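Local coordinates for protein catalase (Corynebacterium glutamicum, PDB 4B7H) that breaks down hydrogen peroxide into water and oxygen at a haem centre, also binds NADPH, and is inhibited by nitric oxide, at residues 23-28 with 56-61; 175-180 with 477-482; 215-220 with 424-429; 362-365 with 369-372. All blocks are in the same frame, centred on the assembly; numbering follows the deposited sequence. Where two conformers were deposited one is given.

Contact 1 (23-28 with 56-61)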
# COMPACT_ATOMS: atom_id res chain seq x y z
N THR A 23 -4.30 -24.27 -12.80
CA THR A 23 -2.91 -23.92 -13.01
C THR A 23 -2.48 -22.94 -11.93
O THR A 23 -3.32 -22.21 -11.38
CB THR A 23 -2.64 -23.24 -14.38
OG1 THR A 23 -3.23 -21.93 -14.39
CG2 THR A 23 -3.21 -24.06 -15.53
N ARG A 24 -1.19 -22.93 -11.63
CA ARG A 24 -0.63 -21.84 -10.83
C ARG A 24 -0.68 -20.54 -11.62
O ARG A 24 -1.06 -20.53 -12.80
CB ARG A 24 0.81 -22.15 -10.40
CG ARG A 24 0.91 -23.38 -9.51
CD ARG A 24 2.16 -23.37 -8.63
NE ARG A 24 3.31 -22.79 -9.30
CZ ARG A 24 4.18 -23.47 -10.04
NH1 ARG A 24 4.03 -24.77 -10.24
NH2 ARG A 24 5.21 -22.84 -10.60
N HIS A 25 -0.30 -19.44 -10.99
CA HIS A 25 -0.41 -18.15 -11.65
C HIS A 25 0.65 -17.92 -12.72
O HIS A 25 0.53 -16.97 -13.50
CB HIS A 25 -0.47 -17.03 -10.61
CG HIS A 25 -1.64 -17.15 -9.69
ND1 HIS A 25 -1.76 -16.42 -8.53
CD2 HIS A 25 -2.76 -17.92 -9.77
CE1 HIS A 25 -2.90 -16.73 -7.93
NE2 HIS A 25 -3.53 -17.64 -8.67
N ASN A 26 1.66 -18.78 -12.78
CA ASN A 26 2.60 -18.78 -13.91
C ASN A 26 2.10 -19.65 -15.06
O ASN A 26 2.73 -19.71 -16.11
CB ASN A 26 4.00 -19.25 -13.48
CG ASN A 26 4.08 -20.75 -13.30
OD1 ASN A 26 3.13 -21.39 -12.85
ND2 ASN A 26 5.23 -21.33 -13.65
N GLY A 27 0.97 -20.32 -14.88
CA GLY A 27 0.42 -21.18 -15.92
C GLY A 27 0.77 -22.65 -15.84
O GLY A 27 0.25 -23.44 -16.63
N ALA A 28 1.63 -23.05 -14.89
CA ALA A 28 1.99 -24.46 -14.74
C ALA A 28 0.87 -25.24 -14.04
O ALA A 28 0.16 -24.69 -13.21
CB ALA A 28 3.29 -24.60 -13.98
N LEU A 56 -2.54 -19.51 -0.43
CA LEU A 56 -2.74 -18.85 0.85
C LEU A 56 -2.42 -17.37 0.78
O LEU A 56 -3.14 -16.55 1.36
CB LEU A 56 -1.89 -19.51 1.94
CG LEU A 56 -2.27 -20.93 2.37
CD1 LEU A 56 -1.23 -21.46 3.36
CD2 LEU A 56 -3.67 -20.97 2.98
N ALA A 57 -1.33 -17.03 0.10
CA ALA A 57 -0.86 -15.64 0.06
C ALA A 57 -1.80 -14.74 -0.73
O ALA A 57 -2.01 -13.58 -0.36
CB ALA A 57 0.56 -15.55 -0.49
N HIS A 58 -2.43 -15.38 -1.77
CA HIS A 58 -3.28 -14.47 -2.52
C HIS A 58 -4.64 -14.30 -1.83
O HIS A 58 -5.18 -13.19 -1.75
CB HIS A 58 -3.47 -14.87 -3.99
CG HIS A 58 -4.20 -13.82 -4.76
ND1 HIS A 58 -5.58 -13.70 -4.75
CD2 HIS A 58 -3.76 -12.94 -5.69
CE1 HIS A 58 -5.94 -12.75 -5.59
NE2 HIS A 58 -4.86 -12.27 -6.17
N PHE A 59 -5.06 -15.41 -1.14
CA PHE A 59 -6.22 -15.38 -0.25
C PHE A 59 -6.05 -14.29 0.81
O PHE A 59 -6.98 -13.53 1.08
CB PHE A 59 -6.35 -16.76 0.41
CG PHE A 59 -7.35 -16.82 1.53
CD1 PHE A 59 -8.68 -17.06 1.27
CD2 PHE A 59 -6.94 -16.66 2.84
CE1 PHE A 59 -9.60 -17.14 2.30
CE2 PHE A 59 -7.85 -16.74 3.88
CZ PHE A 59 -9.19 -16.98 3.61
N ASN A 60 -4.84 -14.21 1.38
CA ASN A 60 -4.54 -13.26 2.45
C ASN A 60 -4.65 -11.81 2.00
O ASN A 60 -4.71 -10.91 2.84
CB ASN A 60 -3.10 -13.46 2.97
CG ASN A 60 -2.98 -14.57 4.00
OD1 ASN A 60 -1.87 -15.08 4.25
ND2 ASN A 60 -4.08 -14.95 4.61
N ARG A 61 -4.64 -11.59 0.68
CA ARG A 61 -4.64 -10.25 0.11
C ARG A 61 -5.93 -9.93 -0.65
O ARG A 61 -5.98 -8.96 -1.41
CB ARG A 61 -3.40 -10.05 -0.77
CG ARG A 61 -2.14 -10.02 0.08
CD ARG A 61 -0.86 -10.14 -0.73
NE ARG A 61 0.28 -10.00 0.16
CZ ARG A 61 0.72 -10.96 0.98
NH1 ARG A 61 0.17 -12.17 0.96
NH2 ARG A 61 1.73 -10.72 1.81
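His25 and His58 reach each other because of their first torsions: CG of His25 stands anti to its carbonyl carbon (chi1 -61°), whereas CG of His58 is trans to the backbone N (chi1 -173°). The two imidazoles form an offset edge-to-face pair, the edge of His25 turned toward the face of His58, with ring centroids 5.9 Å apart and planes at 85°. The nearest atoms are CE1 of His25 and CB of His58, 4.4 Å apart, the CB lying close to the plane of the His25 ring. No hydrogen bond crosses between the segments. Each imidazole is instead fixed by a neighbouring subunit: His25 NE2 is hydrogen-bonded to Thr378 OG1 and His58 NE2 to Asn363 OD1, both of the second subunit.

His25 is presented by a type I turn from Arg24 to Gly27, closed by Gly27 N to Arg24 O at 2.9 Å. Thr23 OG1 donates to the same oxygen, Arg24 O, at 3.0 Å, the two donors arriving from opposite faces of its plane. Asn26 OD1 makes an Asx turn with Ala28 N at 3.0 Å and also lies over one face of the Arg24 guanidinium. On the other segment, Arg61 NH1 bonds Ala57 O at 2.9 Å and forms a salt bridge with Asp354 of the third subunit.

The contact thus joins the long loop between helix 7-11 and strand 38-39 to helix 50-59, whose Glu54 also accepts from His25 N, within the N-terminal arm that threads among the subunits of the catalase tetramer.

Contact 2 (175-180 with 477-482)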
# COMPACT_ATOMS: atom_id res chain seq x y z
N MET A 175 -24.32 10.61 20.18
CA MET A 175 -23.40 11.25 19.26
C MET A 175 -24.11 11.77 18.00
O MET A 175 -23.83 12.88 17.54
CB MET A 175 -22.27 10.27 18.90
CG MET A 175 -21.45 10.71 17.69
SD MET A 175 -19.87 9.84 17.49
CE MET A 175 -20.43 8.18 17.14
N GLN A 176 -25.02 10.97 17.44
CA GLN A 176 -25.71 11.40 16.22
C GLN A 176 -26.51 12.67 16.45
O GLN A 176 -26.46 13.61 15.65
CB GLN A 176 -26.62 10.29 15.70
CG GLN A 176 -25.84 9.05 15.30
CD GLN A 176 -26.62 8.09 14.42
OE1 GLN A 176 -27.71 8.40 13.92
NE2 GLN A 176 -26.06 6.90 14.22
N TRP A 177 -27.25 12.70 17.55
CA TRP A 177 -28.11 13.85 17.84
C TRP A 177 -27.33 15.04 18.40
O TRP A 177 -27.72 16.19 18.17
CB TRP A 177 -29.24 13.44 18.79
CG TRP A 177 -30.24 12.57 18.10
CD1 TRP A 177 -30.38 11.22 18.21
CD2 TRP A 177 -31.22 13.00 17.15
NE1 TRP A 177 -31.40 10.78 17.39
CE2 TRP A 177 -31.93 11.86 16.73
CE3 TRP A 177 -31.59 14.25 16.62
CZ2 TRP A 177 -32.98 11.92 15.81
CZ3 TRP A 177 -32.61 14.31 15.70
CH2 TRP A 177 -33.30 13.16 15.31
N ASP A 178 -26.25 14.78 19.12
CA ASP A 178 -25.39 15.87 19.59
C ASP A 178 -24.86 16.63 18.37
O ASP A 178 -24.93 17.86 18.31
CB ASP A 178 -24.23 15.35 20.44
CG ASP A 178 -23.44 16.46 21.11
OD1 ASP A 178 -24.06 17.43 21.59
OD2 ASP A 178 -22.19 16.36 21.16
N PHE A 179 -24.37 15.89 17.37
CA PHE A 179 -23.88 16.54 16.17
C PHE A 179 -25.00 17.27 15.43
O PHE A 179 -24.86 18.45 15.10
CB PHE A 179 -23.18 15.58 15.20
CG PHE A 179 -22.72 16.26 13.94
CD1 PHE A 179 -21.55 17.02 13.93
CD2 PHE A 179 -23.49 16.22 12.78
CE1 PHE A 179 -21.13 17.69 12.79
CE2 PHE A 179 -23.08 16.90 11.63
CZ PHE A 179 -21.90 17.63 11.64
N TRP A 180 -26.10 16.57 15.16
CA TRP A 180 -27.19 17.16 14.39
C TRP A 180 -27.73 18.44 15.02
O TRP A 180 -27.94 19.44 14.32
CB TRP A 180 -28.32 16.17 14.17
CG TRP A 180 -28.13 15.20 13.02
CD1 TRP A 180 -27.45 15.42 11.85
CD2 TRP A 180 -28.66 13.87 12.93
NE1 TRP A 180 -27.53 14.30 11.04
CE2 TRP A 180 -28.26 13.34 11.69
CE3 TRP A 180 -29.43 13.08 13.79
CZ2 TRP A 180 -28.63 12.05 11.27
CZ3 TRP A 180 -29.78 11.81 13.39
CH2 TRP A 180 -29.38 11.30 12.14
N SER A 477 -38.70 9.77 17.41
CA SER A 477 -38.67 9.39 18.83
C SER A 477 -38.03 8.01 19.03
O SER A 477 -37.38 7.78 20.06
CB SER A 477 -40.06 9.49 19.48
OG SER A 477 -41.04 8.74 18.80
N ASN A 478 -38.17 7.10 18.05
CA ASN A 478 -37.44 5.83 18.08
C ASN A 478 -35.94 6.06 17.97
O ASN A 478 -35.16 5.46 18.72
CB ASN A 478 -37.90 4.91 16.95
CG ASN A 478 -39.24 4.25 17.23
OD1 ASN A 478 -39.70 4.22 18.37
ND2 ASN A 478 -39.85 3.69 16.19
N ALA A 479 -35.54 6.92 17.04
CA ALA A 479 -34.12 7.19 16.81
C ALA A 479 -33.47 7.94 17.98
O ALA A 479 -32.25 7.93 18.12
CB ALA A 479 -33.95 7.97 15.52
N MET A 480 -34.28 8.58 18.81
CA MET A 480 -33.77 9.29 19.98
C MET A 480 -33.45 8.37 21.15
O MET A 480 -32.77 8.79 22.09
CB MET A 480 -34.77 10.34 20.45
CG MET A 480 -34.93 11.52 19.51
SD MET A 480 -36.37 12.51 19.92
CE MET A 480 -35.97 13.13 21.56
N GLN A 481 -33.95 7.14 21.13
CA GLN A 481 -33.74 6.25 22.27
C GLN A 481 -32.25 6.03 22.50
O GLN A 481 -31.50 5.64 21.60
CB GLN A 481 -34.47 4.92 22.10
CG GLN A 481 -35.98 5.05 21.89
CD GLN A 481 -36.68 5.87 22.96
OE1 GLN A 481 -37.57 6.66 22.66
NE2 GLN A 481 -36.28 5.68 24.22
N GLY A 482 -31.80 6.34 23.71
CA GLY A 482 -30.39 6.20 24.05
C GLY A 482 -29.63 7.51 24.19
O GLY A 482 -28.50 7.53 24.68
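Trp177 carries this contact, its indole reaching across to Ala479 and Met480; the closest CA atoms, CA of Trp177 and CA of Met480, are 7.6 Å apart. From CB, which points toward the segment 477-482, the first torsion sets CG beside the backbone N (chi1 -71°) and directs the ring across the gap, while the second (chi2 103°) turns the NE1 edge to Ala479. CD1 comes first, 3.8 Å from Ala479 O. Next, the N-H of NE1 is donated to that same carbonyl as a hydrogen bond, with 3.1 Å between NE1 of Trp177 and O of Ala479. The oxygen lies near the ring plane, but seen from Ala479 the donor stands well above the carbonyl plane, 67° out of it and not on a lone pair.

Beyond the nitrogen the contacts become apolar. CE2 of Trp177 lies 4.1 Å from CG of Met480, which covers one face of the indole toward its rim, the two side chains crossing at roughly a right angle. CZ2 finally meets CB of Ala479, also at 4.1 Å. The opposite face is covered by CE3 of Trp180, 3.7 Å above the Trp177 ring plane, and the indole is thus sandwiched between its own helix and the other segment. Met480 then bends at its last torsion and leads away, packing on Tyr510 of helix 500-514.

Trp495 and Met194 also pack against Trp177. The contact is a docking of two family regions: the end of helix 466-479, in the catalase-related immune-responsive region, meets helix 173-182 of the catalase region.

Contact 3 (215-220 with 424-429)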
# COMPACT_ATOMS: atom_id res chain seq x y z
N GLN A 215 -24.03 23.21 -13.57
CA GLN A 215 -24.21 24.15 -14.66
C GLN A 215 -24.27 23.40 -15.99
O GLN A 215 -23.59 22.40 -16.18
CB GLN A 215 -23.10 25.20 -14.67
CG GLN A 215 -23.41 26.43 -15.52
CD GLN A 215 -22.33 27.48 -15.41
OE1 GLN A 215 -21.30 27.38 -16.07
NE2 GLN A 215 -22.56 28.47 -14.57
N TRP A 216 -25.12 23.88 -16.89
CA TRP A 216 -25.15 23.41 -18.27
C TRP A 216 -24.71 24.57 -19.14
O TRP A 216 -25.11 25.72 -18.90
CB TRP A 216 -26.56 22.97 -18.67
CG TRP A 216 -26.88 21.53 -18.41
CD1 TRP A 216 -26.09 20.61 -17.78
CD2 TRP A 216 -28.08 20.84 -18.78
NE1 TRP A 216 -26.73 19.39 -17.74
CE2 TRP A 216 -27.95 19.50 -18.36
CE3 TRP A 216 -29.26 21.22 -19.44
CZ2 TRP A 216 -28.95 18.55 -18.57
CZ3 TRP A 216 -30.25 20.28 -19.65
CH2 TRP A 216 -30.09 18.96 -19.21
N ILE A 217 -23.87 24.29 -20.13
CA ILE A 217 -23.43 25.31 -21.07
C ILE A 217 -23.71 24.82 -22.48
O ILE A 217 -23.38 23.68 -22.83
CB ILE A 217 -21.93 25.63 -20.89
CG1 ILE A 217 -21.61 26.00 -19.44
CG2 ILE A 217 -21.51 26.75 -21.81
CD1 ILE A 217 -20.18 26.48 -19.23
N ASN A 218 -24.33 25.68 -23.30
CA ASN A 218 -24.67 25.31 -24.67
C ASN A 218 -23.52 25.57 -25.65
O ASN A 218 -22.44 26.03 -25.25
CB ASN A 218 -26.01 25.94 -25.12
CG ASN A 218 -25.93 27.45 -25.30
OD1 ASN A 218 -24.84 28.03 -25.33
ND2 ASN A 218 -27.08 28.10 -25.45
N ALA A 219 -23.75 25.30 -26.93
CA ALA A 219 -22.70 25.42 -27.94
C ALA A 219 -22.20 26.85 -28.08
O ALA A 219 -21.05 27.07 -28.47
CB ALA A 219 -23.19 24.89 -29.28
N GLU A 220 -23.05 27.82 -27.76
CA GLU A 220 -22.69 29.23 -27.88
C GLU A 220 -22.01 29.75 -26.62
O GLU A 220 -21.56 30.90 -26.58
CB GLU A 220 -23.92 30.08 -28.26
CG GLU A 220 -24.95 30.27 -27.14
CD GLU A 220 -26.38 30.39 -27.64
OE1 GLU A 220 -26.65 30.06 -28.82
OE2 GLU A 220 -27.25 30.81 -26.84
N GLN A 424 -11.96 33.22 -19.14
CA GLN A 424 -12.84 32.60 -18.16
C GLN A 424 -12.85 31.07 -18.31
O GLN A 424 -12.99 30.54 -19.42
CB GLN A 424 -14.25 33.17 -18.28
CG GLN A 424 -15.07 33.11 -16.99
CD GLN A 424 -15.68 31.75 -16.74
OE1 GLN A 424 -16.31 31.17 -17.62
NE2 GLN A 424 -15.49 31.24 -15.52
N ALA A 425 -12.68 30.38 -17.19
CA ALA A 425 -12.60 28.92 -17.17
C ALA A 425 -14.00 28.31 -17.16
O ALA A 425 -14.42 27.71 -16.15
CB ALA A 425 -11.79 28.46 -15.96
N ASP A 426 -14.71 28.45 -18.27
CA ASP A 426 -16.11 28.00 -18.36
C ASP A 426 -16.27 26.49 -18.19
O ASP A 426 -17.33 26.02 -17.79
CB ASP A 426 -16.76 28.48 -19.67
CG ASP A 426 -16.07 27.93 -20.90
OD1 ASP A 426 -14.85 28.12 -21.04
OD2 ASP A 426 -16.76 27.31 -21.75
N ASP A 427 -15.22 25.74 -18.49
CA ASP A 427 -15.23 24.29 -18.32
C ASP A 427 -15.28 23.88 -16.85
O ASP A 427 -15.64 22.74 -16.54
CB ASP A 427 -13.98 23.71 -18.95
CG ASP A 427 -12.73 24.31 -18.37
OD1 ASP A 427 -12.43 25.48 -18.71
OD2 ASP A 427 -12.08 23.64 -17.55
N ILE A 428 -14.88 24.77 -15.96
CA ILE A 428 -15.08 24.55 -14.53
C ILE A 428 -16.51 25.01 -14.22
O ILE A 428 -17.37 24.18 -13.90
CB ILE A 428 -14.00 25.26 -13.69
CG1 ILE A 428 -12.61 24.87 -14.20
CG2 ILE A 428 -14.14 24.89 -12.22
CD1 ILE A 428 -11.48 25.57 -13.48
N TYR A 429 -16.75 26.31 -14.33
CA TYR A 429 -18.10 26.87 -14.47
C TYR A 429 -17.99 28.35 -14.80
O TYR A 429 -16.98 28.99 -14.49
CB TYR A 429 -18.99 26.67 -13.22
CG TYR A 429 -18.47 27.23 -11.91
CD1 TYR A 429 -17.50 26.56 -11.19
CD2 TYR A 429 -18.98 28.41 -11.39
CE1 TYR A 429 -17.03 27.04 -9.98
CE2 TYR A 429 -18.51 28.92 -10.17
CZ TYR A 429 -17.53 28.23 -9.48
OH TYR A 429 -17.05 28.71 -8.27
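Gln215 faces Tyr429 with their CA atoms 6.7 Å apart, and Ile217 faces Asp426 at 8.3 Å between CA atoms, the irregular segment 424-429 passing beside the strand without any backbone pairing. Strand 214-217 belongs to the antiparallel beta-barrel of the catalase fold, where it lies between strands 223-232 and 337-338. Gln215 and Ile217, two residues apart on the strand, both direct CB toward the loop.

Gln215 is extended, its CG opposite the backbone N (chi1 -163°), which carries the amide out to Tyr429. There OE1 of Gln215 lies 3.6 Å from CA of Tyr429 and 3.7 Å from its CB, while the amide and phenol planes stand 71° apart. The polar partner of OE1 is the next backbone amide, Val430 N, so the glutamine grips the main chain just beyond the segment. The phenol itself turns away, and its OH is hydrogen-bonded to Gln346 NE2.

Ile217 meets the loop through the end of its longer branch. CD1 rests 3.2 Å from the carbonyl O of Asp426, a tight van der Waals approach with no hydrogen bond. The two side chains cross at about a right angle, with CD1 of Ile217 4.0 Å from CB of Asp426.

The loop has its own supports, among them an inverse gamma turn centred on Ala425. Outward it meets the fourth subunit, where Asp427 forms a salt bridge with Arg441 and Gln424 pairs in antiparallel fashion with a strand of that chain. The side chain of Gln424 folds back over the turn, its NE2 donating to O of Tyr429 at 2.9 Å with an N-H...O angle of 160°.

Contact 4 (362-365 with 369-372)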
# COMPACT_ATOMS: atom_id res chain seq x y z
N ALA A 362 -3.05 3.94 -7.49
CA ALA A 362 -2.74 5.07 -8.35
C ALA A 362 -3.29 4.90 -9.76
O ALA A 362 -3.66 5.88 -10.42
CB ALA A 362 -1.24 5.29 -8.41
N ASN A 363 -3.37 3.65 -10.23
CA ASN A 363 -3.79 3.39 -11.59
C ASN A 363 -5.20 2.85 -11.72
O ASN A 363 -5.53 2.18 -12.70
CB ASN A 363 -2.75 2.50 -12.29
CG ASN A 363 -1.54 3.29 -12.72
OD1 ASN A 363 -1.68 4.38 -13.25
ND2 ASN A 363 -0.34 2.77 -12.45
N TYR A 364 -6.05 3.21 -10.76
CA TYR A 364 -7.43 2.76 -10.73
C TYR A 364 -8.20 3.11 -11.99
O TYR A 364 -9.15 2.40 -12.35
CB TYR A 364 -8.16 3.33 -9.52
CG TYR A 364 -8.49 4.82 -9.58
CD1 TYR A 364 -7.57 5.77 -9.17
CD2 TYR A 364 -9.73 5.26 -10.04
CE1 TYR A 364 -7.87 7.13 -9.21
CE2 TYR A 364 -10.04 6.61 -10.09
CZ TYR A 364 -9.11 7.54 -9.68
OH TYR A 364 -9.43 8.88 -9.72
N ARG A 365 -7.81 4.19 -12.67
CA ARG A 365 -8.52 4.64 -13.87
C ARG A 365 -8.38 3.65 -15.02
O ARG A 365 -9.16 3.69 -15.97
CB ARG A 365 -7.98 5.98 -14.36
CG ARG A 365 -8.19 7.15 -13.41
CD ARG A 365 -9.54 7.78 -13.57
NE ARG A 365 -9.60 9.05 -12.86
CZ ARG A 365 -10.62 9.88 -12.93
NH1 ARG A 365 -11.66 9.57 -13.70
NH2 ARG A 365 -10.61 11.02 -12.25
N VAL A 369 -13.72 -1.32 -15.62
CA VAL A 369 -14.97 -0.59 -15.38
C VAL A 369 -14.75 0.94 -15.33
O VAL A 369 -15.69 1.72 -15.48
CB VAL A 369 -15.68 -1.11 -14.11
CG1 VAL A 369 -14.98 -0.64 -12.86
CG2 VAL A 369 -17.12 -0.68 -14.08
N ASN A 370 -13.50 1.36 -15.12
CA ASN A 370 -13.20 2.78 -14.98
C ASN A 370 -12.68 3.46 -16.24
O ASN A 370 -12.63 4.69 -16.31
CB ASN A 370 -12.25 3.01 -13.81
CG ASN A 370 -12.89 2.66 -12.49
OD1 ASN A 370 -14.07 2.94 -12.28
ND2 ASN A 370 -12.13 2.02 -11.59
N ARG A 371 -12.29 2.67 -17.24
CA ARG A 371 -11.83 3.24 -18.51
C ARG A 371 -12.98 3.78 -19.33
O ARG A 371 -14.03 3.14 -19.43
CB ARG A 371 -11.13 2.17 -19.36
CG ARG A 371 -9.91 1.57 -18.74
CD ARG A 371 -9.01 1.00 -19.82
NE ARG A 371 -9.61 -0.08 -20.59
CZ ARG A 371 -9.52 -1.37 -20.27
NH1 ARG A 371 -8.90 -1.74 -19.15
NH2 ARG A 371 -10.08 -2.29 -21.04
N PRO A 372 -12.79 4.95 -19.97
CA PRO A 372 -13.83 5.44 -20.86
C PRO A 372 -13.88 4.66 -22.17
O PRO A 372 -13.07 3.75 -22.39
CB PRO A 372 -13.42 6.90 -21.10
CG PRO A 372 -11.93 6.90 -20.93
CD PRO A 372 -11.65 5.88 -19.85
O HOH W 1 -13.25 7.24 -14.93
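Asn370 makes the direct hydrogen bond of this contact, ND2 donating to the carbonyl of Tyr364 with 3.1 Å between Asn370 ND2 and Tyr364 O and an N-H...O angle of 152°. The donor sits above the carbonyl plane, 42° out of it. The first torsion of Asn370, with CG beside the backbone N (chi1 -66°), directs the amide to the carbonyl of Tyr364. Both ends of the amide have further partners: ND2 also bonds Gln325 O, while OD1 accepts from Ala327 N and Arg129 NH1, which fixes the rotation of the group.

A second link runs through water. This molecule accepts from Arg365 NH1 at 3.1 Å and donates to Asn370 O at 3.0 Å, tying a guanidinium to a main-chain carbonyl. Arg365 NH1 is also bonded to Asn332 OD1, while NH2 of the same arginine forms a salt bridge with Glu54 of the second subunit.

Van der Waals contacts fill in around these bonds. CB of Asn370 approaches Tyr364 O to 3.5 Å, and CG of Arg371 lies 3.6 Å from Arg365 O. Within the first segment, CG of Arg365 covers one face of the Tyr364 ring. Arg371 leads off in another direction and gives NH1 to Asp366 O.

The loop following helix 343-359 is therefore held in shape largely by polar groups: one buried asparagine amide bonds main-chain atoms of Tyr364, Gln325 and Ala327 as well as the side chain of Arg129, and the guanidinium of Arg365 pairs with a carboxylate of a neighbouring subunit.

Contacts 2, 3 and 4 are buried, whereas contact 1 is only partly so and lies farthest from the centre of its chain, on an arm in contact with three other subunits. No two of the four touch within one chain. Contacts 1 and 4 nevertheless belong together in the tetramer, since contact 1 of one subunit meets contact 4 of another. Chemistry follows location: an aromatic pair on the arm, an indole-to-carbonyl bond with apolar cover between a helix and the end of another in contact 2, carbon-to-oxygen packing beside the barrel in contact 3, and amide and water bonding in the loop of contact 4, nested inside the loops closed by contacts 2 and 3.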